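Local coordinates for pyocin-S2 (Pseudomonas aeruginosa, PDB 5ODW), which kills sensitive bacteria by breaking down their chromosomal DNA and halting lipid synthesis, this chain being the N-terminal part, separate from the nuclease domain, at residues Gly50-Arg55 against Ser137-Gln142; Arg58-Asp62 against Leu163-Tyr167; Ile99-Lys103 against Leu186-Ala190. All coordinates share one frame; numbering follows the deposited sequence.

Contact 1: residues Gly50-Arg55 against Ser137-Gln142; sequences GMQEYR and SESMYQ
Two tyrosines reach across in opposite directions, and each delivers its hydroxyl to the other helix, a clear example of how buried phenols are paid for. Tyr141 OH donates to the main-chain oxygen Gly50 O at 2.7 Å. That oxygen already accepts the helical bond from Tyr54 N; the two donors come from opposite faces of the carbonyl plane, and the helix bond is kept. In return, with CG anti to its own N (chi1 -177°), Tyr54 extends toward the other helix and sets OH 2.6 Å from Ser137 OG, which lies at the ring edge. Both oxygens have further partners: Arg58 NH1 bonds Tyr54 OH, and His159 ND1 bonds Ser137 OG, giving a polar chain through the interface. The rings slide past one another obliquely, planes 33° apart, with Tyr54 CD2 over one face of Tyr141. Met51 bends so that SD meets the edge of the Tyr141 ring, 3.7 Å from CD2, a Met-aromatic contact, while the same sulfur rests on Gln142 CB. Arg55 NE bonds back to Met51 O (3.1 Å). The two segments, on helices 47-70 and 133-148, run roughly antiparallel (156°); helix 153-204 packs against the pair, its Met160 touching Tyr54 and its His159 meeting Tyr141 edge-to-face, while a chain of another protein packs on Met51 and Gln142.

Contact 2: residues Arg58-Asp62 against Leu163-Tyr167; sequences RSTLD and LAKAY
Arg58 and Tyr167 converge because of their torsions: the arginine bends at chi2 (77°), bringing its guanidinium nearer the other helix, while Tyr167, with CG beside its backbone N (chi1 -70°), directs its phenol toward the first. They join helices 47-70 and 153-204, a near-parallel pair in the helical bundle, with local axes 20° apart. Such a pair illustrates how a buried leucine layer can be flanked by a polar network. In the layer, Leu61 points at the partner helix and its CD2 lies 3.5 Å from Leu163 CB, the two side chains crossing at about a right angle; Leu163 CD1 also packs against Arg58 CD. Beyond the pair, His65 stacks on the Tyr167 ring, and Pro134 O receives Arg58 NH1. In the network, a weak bond from Arg58 NH2 reaches Tyr167 OH, and Asp62 OD1 is gripped twice. Arg58 NE, one turn earlier on the same helix, makes a salt bridge at 3.0 Å on the syn lone pair of Asp62 OD1, which helps fix the guanidinium. The second grip is the tyrosine's own: Tyr167 OH donates to Asp62 OD1 at 2.7 Å, from above the carboxylate plane.

Contact 3: residues Ile99-Lys103 against Leu186-Ala190; sequences IRDEK and LENKA
Leu186 and Ile99, each pointing at the opposite helix, carry this contact by van der Waals packing, with no hydrogen bond across the two segments. Leu186 splits its two methyl branches between neighbouring residues of the 99-103 helix. CD1 lies against the backbone of Lys103, 3.6 Å from CA, while CD2 turns to the carboxylate of Glu102 and comes within 3.5 Å of OE1, the two side chains crossing at about a right angle. Ile99, branched one atom earlier at CB, also divides its contacts. Its CG2 branch lies 3.5 Å from Leu186 O and 3.8 Å from Ala190 CB, whereas CD1 runs on to Lys189 CB, again with the side chains roughly perpendicular. At the margin Lys103 leans obliquely across Glu187, but its ammonium forms its salt bridge with Asp107, further along its own helix; Glu187 OE1 stays 4.9 Å from Lys103 NZ, not in contact, so any attraction is probably secondary. Leu193 of the long helix also packs on Ile99. With local axes 9.6 Å apart at 163°, methyl branches between the helices and long charged chains along their margins, the geometry is that of an antiparallel helix pair, joining helix 96-121 to helix 153-204.

How the contacts relate
Contacts 1 and 2 form one continuous region: their centres lie 13 Å apart, both use helix 47-70, and Ser137 touches Leu163 and Arg58, tying helices 47-70, 133-148 and 153-204 into a bundle. Contact 3 stands apart, its centre about 35 Å from that of contact 2 and about 48 Å from that of contact 1, on the opposite side of the chain's centre from contact 1. Helix 153-204 bridges the distance, serving contact 2 in its first third and contact 3 about two-thirds of the way along. All first segments precede all second ones, so the pairings interleave along the chain. The result is an elongated, helical N-terminal domain, with another protein bound beside contact 1.

Contact 1: residues Gly50-Arg55 against Ser137-Gln142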
loop_
_atom_site.group_PDB
_atom_site.type_symbol
_atom_site.label_atom_id
_atom_site.label_comp_id
_atom_site.label_asym_id
_atom_site.label_seq_id
_atom_site.Cartn_x
_atom_site.Cartn_y
_atom_site.Cartn_z
ATOM N N GLY C 50 -11.386 -5.568 -21.398
ATOM C CA GLY C 50 -12.437 -4.565 -21.546
ATOM C C GLY C 50 -12.393 -3.871 -22.890
ATOM O O GLY C 50 -13.429 -3.668 -23.535
ATOM N N MET C 51 -11.171 -3.532 -23.319
ATOM C CA MET C 51 -10.886 -2.887 -24.594
ATOM C C MET C 51 -11.151 -3.848 -25.754
ATOM O O MET C 51 -11.737 -3.440 -26.765
ATOM C CB MET C 51 -9.451 -2.331 -24.608
ATOM C CG MET C 51 -9.256 -1.041 -23.755
ATOM S SD MET C 51 -10.598 0.215 -23.689
ATOM C CE MET C 51 -10.541 0.876 -25.352
ATOM N N GLN C 52 -10.766 -5.144 -25.560
ATOM C CA GLN C 52 -10.949 -6.300 -26.453
ATOM C C GLN C 52 -12.453 -6.571 -26.661
ATOM O O GLN C 52 -12.865 -6.833 -27.792
ATOM C CB GLN C 52 -10.268 -7.532 -25.828
ATOM C CG GLN C 52 -10.272 -8.806 -26.670
ATOM C CD GLN C 52 -10.054 -10.039 -25.809
ATOM O OE1 GLN C 52 -9.023 -10.186 -25.124
ATOM N NE2 GLN C 52 -11.028 -10.956 -25.819
ATOM N N GLU C 53 -13.265 -6.519 -25.578
ATOM C CA GLU C 53 -14.713 -6.756 -25.631
ATOM C C GLU C 53 -15.445 -5.601 -26.303
ATOM O O GLU C 53 -16.457 -5.828 -26.979
ATOM C CB GLU C 53 -15.298 -7.038 -24.234
ATOM C CG GLU C 53 -14.927 -8.388 -23.632
ATOM C CD GLU C 53 -15.193 -9.587 -24.517
ATOM O OE1 GLU C 53 -16.381 -9.853 -24.820
ATOM O OE2 GLU C 53 -14.212 -10.249 -24.928
ATOM N N TYR C 54 -14.924 -4.362 -26.125
ATOM C CA TYR C 54 -15.458 -3.135 -26.713
ATOM C C TYR C 54 -15.300 -3.179 -28.216
ATOM O O TYR C 54 -16.271 -2.963 -28.931
ATOM C CB TYR C 54 -14.750 -1.895 -26.142
ATOM C CG TYR C 54 -15.310 -0.586 -26.667
ATOM C CD1 TYR C 54 -14.870 -0.054 -27.876
ATOM C CD2 TYR C 54 -16.287 0.114 -25.959
ATOM C CE1 TYR C 54 -15.412 1.118 -28.389
ATOM C CE2 TYR C 54 -16.813 1.306 -26.447
ATOM C CZ TYR C 54 -16.377 1.800 -27.665
ATOM O OH TYR C 54 -16.881 2.971 -28.160
ATOM N N ARG C 55 -14.079 -3.434 -28.694
ATOM C CA ARG C 55 -13.760 -3.515 -30.117
ATOM C C ARG C 55 -14.644 -4.575 -30.828
ATOM O O ARG C 55 -15.140 -4.299 -31.930
ATOM C CB ARG C 55 -12.246 -3.758 -30.315
ATOM C CG ARG C 55 -11.391 -2.520 -30.025
ATOM C CD ARG C 55 -9.905 -2.799 -30.071
ATOM N NE ARG C 55 -9.394 -3.168 -28.748
ATOM C CZ ARG C 55 -8.109 -3.369 -28.462
ATOM N NH1 ARG C 55 -7.181 -3.215 -29.399
ATOM N NH2 ARG C 55 -7.744 -3.729 -27.237
ATOM N N SER C 137 -17.066 7.848 -27.597
ATOM C CA SER C 137 -17.299 6.593 -26.854
ATOM C C SER C 137 -16.053 5.768 -26.503
ATOM O O SER C 137 -15.947 5.373 -25.348
ATOM C CB SER C 137 -18.309 5.699 -27.571
ATOM O OG SER C 137 -18.577 4.505 -26.851
ATOM N N GLU C 138 -15.172 5.456 -27.450
ATOM C CA GLU C 138 -13.989 4.646 -27.123
ATOM C C GLU C 138 -13.014 5.315 -26.152
ATOM O O GLU C 138 -12.502 4.675 -25.241
ATOM C CB GLU C 138 -13.265 4.151 -28.379
ATOM C CG GLU C 138 -12.152 3.159 -28.074
ATOM C CD GLU C 138 -11.827 2.244 -29.237
ATOM O OE1 GLU C 138 -10.841 1.488 -29.145
ATOM O OE2 GLU C 138 -12.559 2.272 -30.242
ATOM N N SER C 139 -12.756 6.600 -26.359
ATOM C CA SER C 139 -11.894 7.374 -25.464
ATOM C C SER C 139 -12.449 7.508 -24.042
ATOM O O SER C 139 -11.716 7.391 -23.068
ATOM C CB SER C 139 -11.667 8.762 -26.050
ATOM O OG SER C 139 -11.600 8.701 -27.462
ATOM N N MET C 140 -13.749 7.772 -23.951
ATOM C CA MET C 140 -14.505 7.909 -22.693
ATOM C C MET C 140 -14.514 6.601 -21.883
ATOM O O MET C 140 -14.295 6.634 -20.670
ATOM C CB MET C 140 -15.947 8.339 -23.017
ATOM C CG MET C 140 -16.789 8.660 -21.808
ATOM S SD MET C 140 -18.544 8.766 -22.214
ATOM C CE MET C 140 -19.251 8.674 -20.575
ATOM N N TYR C 141 -14.785 5.464 -22.565
ATOM C CA TYR C 141 -14.839 4.110 -22.008
ATOM C C TYR C 141 -13.513 3.731 -21.357
ATOM O O TYR C 141 -13.492 3.314 -20.197
ATOM C CB TYR C 141 -15.237 3.108 -23.112
ATOM C CG TYR C 141 -15.213 1.636 -22.739
ATOM C CD1 TYR C 141 -16.273 1.053 -22.050
ATOM C CD2 TYR C 141 -14.193 0.800 -23.191
ATOM C CE1 TYR C 141 -16.287 -0.313 -21.764
ATOM C CE2 TYR C 141 -14.200 -0.565 -22.915
ATOM C CZ TYR C 141 -15.254 -1.121 -22.211
ATOM O OH TYR C 141 -15.269 -2.471 -21.949
ATOM N N GLN C 142 -12.415 3.904 -22.091
ATOM C CA GLN C 142 -11.075 3.589 -21.616
ATOM C C GLN C 142 -10.715 4.445 -20.406
ATOM O O GLN C 142 -10.098 3.926 -19.486
ATOM C CB GLN C 142 -10.046 3.745 -22.742
ATOM C CG GLN C 142 -8.691 3.133 -22.411
ATOM C CD GLN C 142 -7.604 3.566 -23.346
ATOM O OE1 GLN C 142 -6.959 2.747 -24.005
ATOM N NE2 GLN C 142 -7.371 4.864 -23.422
#

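Contact 2: residues Arg58-Asp62 against Leu163-Tyr167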
loop_
_atom_site.group_PDB
_atom_site.type_symbol
_atom_site.label_atom_id
_atom_site.label_comp_id
_atom_site.label_asym_id
_atom_site.label_seq_id
_atom_site.Cartn_x
_atom_site.Cartn_y
_atom_site.Cartn_z
ATOM N N ARG C 58 -18.470 -3.075 -30.666
ATOM C CA ARG C 58 -18.529 -1.831 -31.439
ATOM C C ARG C 58 -18.612 -2.110 -32.926
ATOM O O ARG C 58 -19.460 -1.501 -33.566
ATOM C CB ARG C 58 -17.378 -0.860 -31.086
ATOM C CG ARG C 58 -17.381 0.494 -31.826
ATOM C CD ARG C 58 -18.398 1.513 -31.318
ATOM N NE ARG C 58 -18.569 2.620 -32.262
ATOM C CZ ARG C 58 -18.257 3.890 -32.021
ATOM N NH1 ARG C 58 -17.742 4.246 -30.849
ATOM N NH2 ARG C 58 -18.461 4.816 -32.949
ATOM N N SER C 59 -17.809 -3.046 -33.478
ATOM C CA SER C 59 -17.878 -3.387 -34.914
ATOM C C SER C 59 -19.266 -3.948 -35.362
ATOM O O SER C 59 -19.840 -3.434 -36.328
ATOM C CB SER C 59 -16.745 -4.325 -35.313
ATOM O OG SER C 59 -16.565 -5.332 -34.332
ATOM N N THR C 60 -19.829 -4.924 -34.597
ATOM C CA THR C 60 -21.143 -5.551 -34.831
ATOM C C THR C 60 -22.325 -4.594 -34.739
ATOM O O THR C 60 -23.384 -4.886 -35.295
ATOM C CB THR C 60 -21.368 -6.731 -33.899
ATOM O OG1 THR C 60 -20.872 -6.378 -32.617
ATOM C CG2 THR C 60 -20.683 -7.998 -34.385
ATOM N N LEU C 61 -22.147 -3.473 -34.030
ATOM C CA LEU C 61 -23.133 -2.418 -33.833
ATOM C C LEU C 61 -22.987 -1.356 -34.945
ATOM O O LEU C 61 -23.997 -0.836 -35.438
ATOM C CB LEU C 61 -22.867 -1.805 -32.459
ATOM C CG LEU C 61 -23.936 -0.917 -31.849
ATOM C CD1 LEU C 61 -24.992 -1.746 -31.125
ATOM C CD2 LEU C 61 -23.313 0.024 -30.837
ATOM N N ASP C 62 -21.728 -1.057 -35.352
ATOM C CA ASP C 62 -21.395 -0.100 -36.424
ATOM C C ASP C 62 -21.745 -0.636 -37.811
ATOM O O ASP C 62 -22.207 0.128 -38.661
ATOM C CB ASP C 62 -19.895 0.270 -36.399
ATOM C CG ASP C 62 -19.443 1.099 -35.223
ATOM O OD1 ASP C 62 -20.309 1.549 -34.447
ATOM O OD2 ASP C 62 -18.220 1.265 -35.057
ATOM N N LEU C 163 -25.259 3.779 -27.666
ATOM C CA LEU C 163 -24.884 3.848 -29.079
ATOM C C LEU C 163 -25.961 3.189 -29.922
ATOM O O LEU C 163 -26.105 3.534 -31.092
ATOM C CB LEU C 163 -23.524 3.183 -29.336
ATOM C CG LEU C 163 -22.313 3.849 -28.679
ATOM C CD1 LEU C 163 -21.080 3.029 -28.885
ATOM C CD2 LEU C 163 -22.067 5.226 -29.243
ATOM N N ALA C 164 -26.723 2.235 -29.333
ATOM C CA ALA C 164 -27.849 1.582 -30.007
ATOM C C ALA C 164 -28.894 2.682 -30.235
ATOM O O ALA C 164 -29.356 2.841 -31.362
ATOM C CB ALA C 164 -28.426 0.461 -29.140
ATOM N N LYS C 165 -29.149 3.501 -29.214
ATOM C CA LYS C 165 -30.058 4.653 -29.315
ATOM C C LYS C 165 -29.569 5.767 -30.271
ATOM O O LYS C 165 -30.353 6.319 -31.034
ATOM C CB LYS C 165 -30.341 5.222 -27.927
ATOM C CG LYS C 165 -31.249 4.348 -27.082
ATOM C CD LYS C 165 -31.278 4.818 -25.642
ATOM C CE LYS C 165 -32.254 4.006 -24.808
ATOM N NZ LYS C 165 -33.664 4.437 -25.004
ATOM N N ALA C 166 -28.279 6.097 -30.206
ATOM C CA ALA C 166 -27.631 7.076 -31.096
ATOM C C ALA C 166 -27.824 6.722 -32.589
ATOM O O ALA C 166 -28.198 7.571 -33.406
ATOM C CB ALA C 166 -26.146 7.153 -30.765
ATOM N N TYR C 167 -27.559 5.454 -32.921
ATOM C CA TYR C 167 -27.710 4.912 -34.256
ATOM C C TYR C 167 -29.186 4.761 -34.615
ATOM O O TYR C 167 -29.516 4.869 -35.794
ATOM C CB TYR C 167 -26.941 3.577 -34.408
ATOM C CG TYR C 167 -25.428 3.704 -34.396
ATOM C CD1 TYR C 167 -24.797 4.823 -34.934
ATOM C CD2 TYR C 167 -24.628 2.685 -33.892
ATOM C CE1 TYR C 167 -23.409 4.948 -34.921
ATOM C CE2 TYR C 167 -23.236 2.797 -33.879
ATOM C CZ TYR C 167 -22.635 3.931 -34.395
ATOM O OH TYR C 167 -21.276 4.067 -34.390
#

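Contact 3: residues Ile99-Lys103 against Leu186-Ala190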
loop_
_atom_site.group_PDB
_atom_site.type_symbol
_atom_site.label_atom_id
_atom_site.label_comp_id
_atom_site.label_asym_id
_atom_site.label_seq_id
_atom_site.Cartn_x
_atom_site.Cartn_y
_atom_site.Cartn_z
ATOM N N ILE C 99 -55.348 5.110 -52.044
ATOM C CA ILE C 99 -54.313 6.145 -51.907
ATOM C C ILE C 99 -54.468 6.852 -50.554
ATOM O O ILE C 99 -53.480 7.003 -49.830
ATOM C CB ILE C 99 -54.349 7.102 -53.134
ATOM C CG1 ILE C 99 -53.581 6.473 -54.312
ATOM C CG2 ILE C 99 -53.825 8.501 -52.816
ATOM C CD1 ILE C 99 -53.835 7.107 -55.699
ATOM N N ARG C 100 -55.713 7.246 -50.209
ATOM C CA ARG C 100 -56.092 7.897 -48.940
ATOM C C ARG C 100 -55.834 6.960 -47.765
ATOM O O ARG C 100 -55.356 7.430 -46.727
ATOM C CB ARG C 100 -57.571 8.340 -48.967
ATOM C CG ARG C 100 -58.244 8.579 -47.606
ATOM C CD ARG C 100 -59.754 8.777 -47.726
ATOM N NE ARG C 100 -60.439 7.588 -48.252
ATOM C CZ ARG C 100 -60.970 6.626 -47.502
ATOM N NH1 ARG C 100 -60.922 6.702 -46.178
ATOM N NH2 ARG C 100 -61.558 5.586 -48.067
ATOM N N ASP C 101 -56.157 5.646 -47.927
ATOM C CA ASP C 101 -55.938 4.623 -46.905
ATOM C C ASP C 101 -54.437 4.407 -46.687
ATOM O O ASP C 101 -53.993 4.336 -45.541
ATOM C CB ASP C 101 -56.637 3.301 -47.281
ATOM C CG ASP C 101 -58.135 3.239 -47.034
ATOM O OD1 ASP C 101 -58.616 3.922 -46.103
ATOM O OD2 ASP C 101 -58.819 2.467 -47.737
ATOM N N GLU C 102 -53.666 4.339 -47.795
ATOM C CA GLU C 102 -52.205 4.166 -47.849
ATOM C C GLU C 102 -51.504 5.356 -47.211
ATOM O O GLU C 102 -50.549 5.148 -46.471
ATOM C CB GLU C 102 -51.755 4.032 -49.306
ATOM C CG GLU C 102 -50.405 3.383 -49.550
ATOM C CD GLU C 102 -50.141 3.141 -51.030
ATOM O OE1 GLU C 102 -50.700 3.884 -51.871
ATOM O OE2 GLU C 102 -49.380 2.201 -51.350
ATOM N N LYS C 103 -51.970 6.600 -47.490
ATOM C CA LYS C 103 -51.358 7.786 -46.903
ATOM C C LYS C 103 -51.406 7.718 -45.380
ATOM O O LYS C 103 -50.362 7.911 -44.750
ATOM C CB LYS C 103 -51.949 9.104 -47.443
ATOM C CG LYS C 103 -51.077 10.327 -47.088
ATOM C CD LYS C 103 -51.694 11.645 -47.518
ATOM C CE LYS C 103 -51.253 12.804 -46.655
ATOM N NZ LYS C 103 -52.056 12.911 -45.408
ATOM N N LEU C 186 -48.075 10.930 -52.298
ATOM C CA LEU C 186 -49.414 10.358 -52.135
ATOM C C LEU C 186 -50.532 11.396 -52.364
ATOM O O LEU C 186 -51.477 11.077 -53.101
ATOM C CB LEU C 186 -49.592 9.596 -50.805
ATOM C CG LEU C 186 -48.798 8.274 -50.673
ATOM C CD1 LEU C 186 -48.578 7.910 -49.231
ATOM C CD2 LEU C 186 -49.453 7.124 -51.405
ATOM N N GLU C 187 -50.422 12.571 -51.757
ATOM C CA GLU C 187 -51.406 13.631 -51.938
ATOM C C GLU C 187 -51.423 14.099 -53.390
ATOM O O GLU C 187 -52.467 14.455 -53.926
ATOM C CB GLU C 187 -51.184 14.791 -50.963
ATOM C CG GLU C 187 -49.778 15.354 -50.946
ATOM C CD GLU C 187 -49.467 16.069 -49.648
ATOM O OE1 GLU C 187 -50.323 16.043 -48.740
ATOM O OE2 GLU C 187 -48.369 16.649 -49.529
ATOM N N ASN C 188 -50.256 14.114 -54.025
ATOM C CA ASN C 188 -50.173 14.544 -55.411
ATOM C C ASN C 188 -51.028 13.638 -56.281
ATOM O O ASN C 188 -51.765 14.116 -57.137
ATOM C CB ASN C 188 -48.731 14.447 -55.911
ATOM C CG ASN C 188 -47.823 15.493 -55.305
ATOM O OD1 ASN C 188 -48.240 16.289 -54.467
ATOM N ND2 ASN C 188 -46.568 15.496 -55.733
ATOM N N LYS C 189 -50.931 12.330 -56.065
ATOM C CA LYS C 189 -51.735 11.390 -56.822
ATOM C C LYS C 189 -53.206 11.609 -56.501
ATOM O O LYS C 189 -54.050 11.632 -57.390
ATOM C CB LYS C 189 -51.343 9.956 -56.479
ATOM C CG LYS C 189 -50.027 9.494 -57.078
ATOM C CD LYS C 189 -49.788 8.029 -56.755
ATOM C CE LYS C 189 -48.455 7.539 -57.293
ATOM N NZ LYS C 189 -48.223 6.107 -56.955
ATOM N N ALA C 190 -53.496 11.799 -55.220
ATOM C CA ALA C 190 -54.864 12.019 -54.757
ATOM C C ALA C 190 -55.514 13.246 -55.366
ATOM O O ALA C 190 -56.649 13.141 -55.853
ATOM C CB ALA C 190 -54.908 12.094 -53.245
#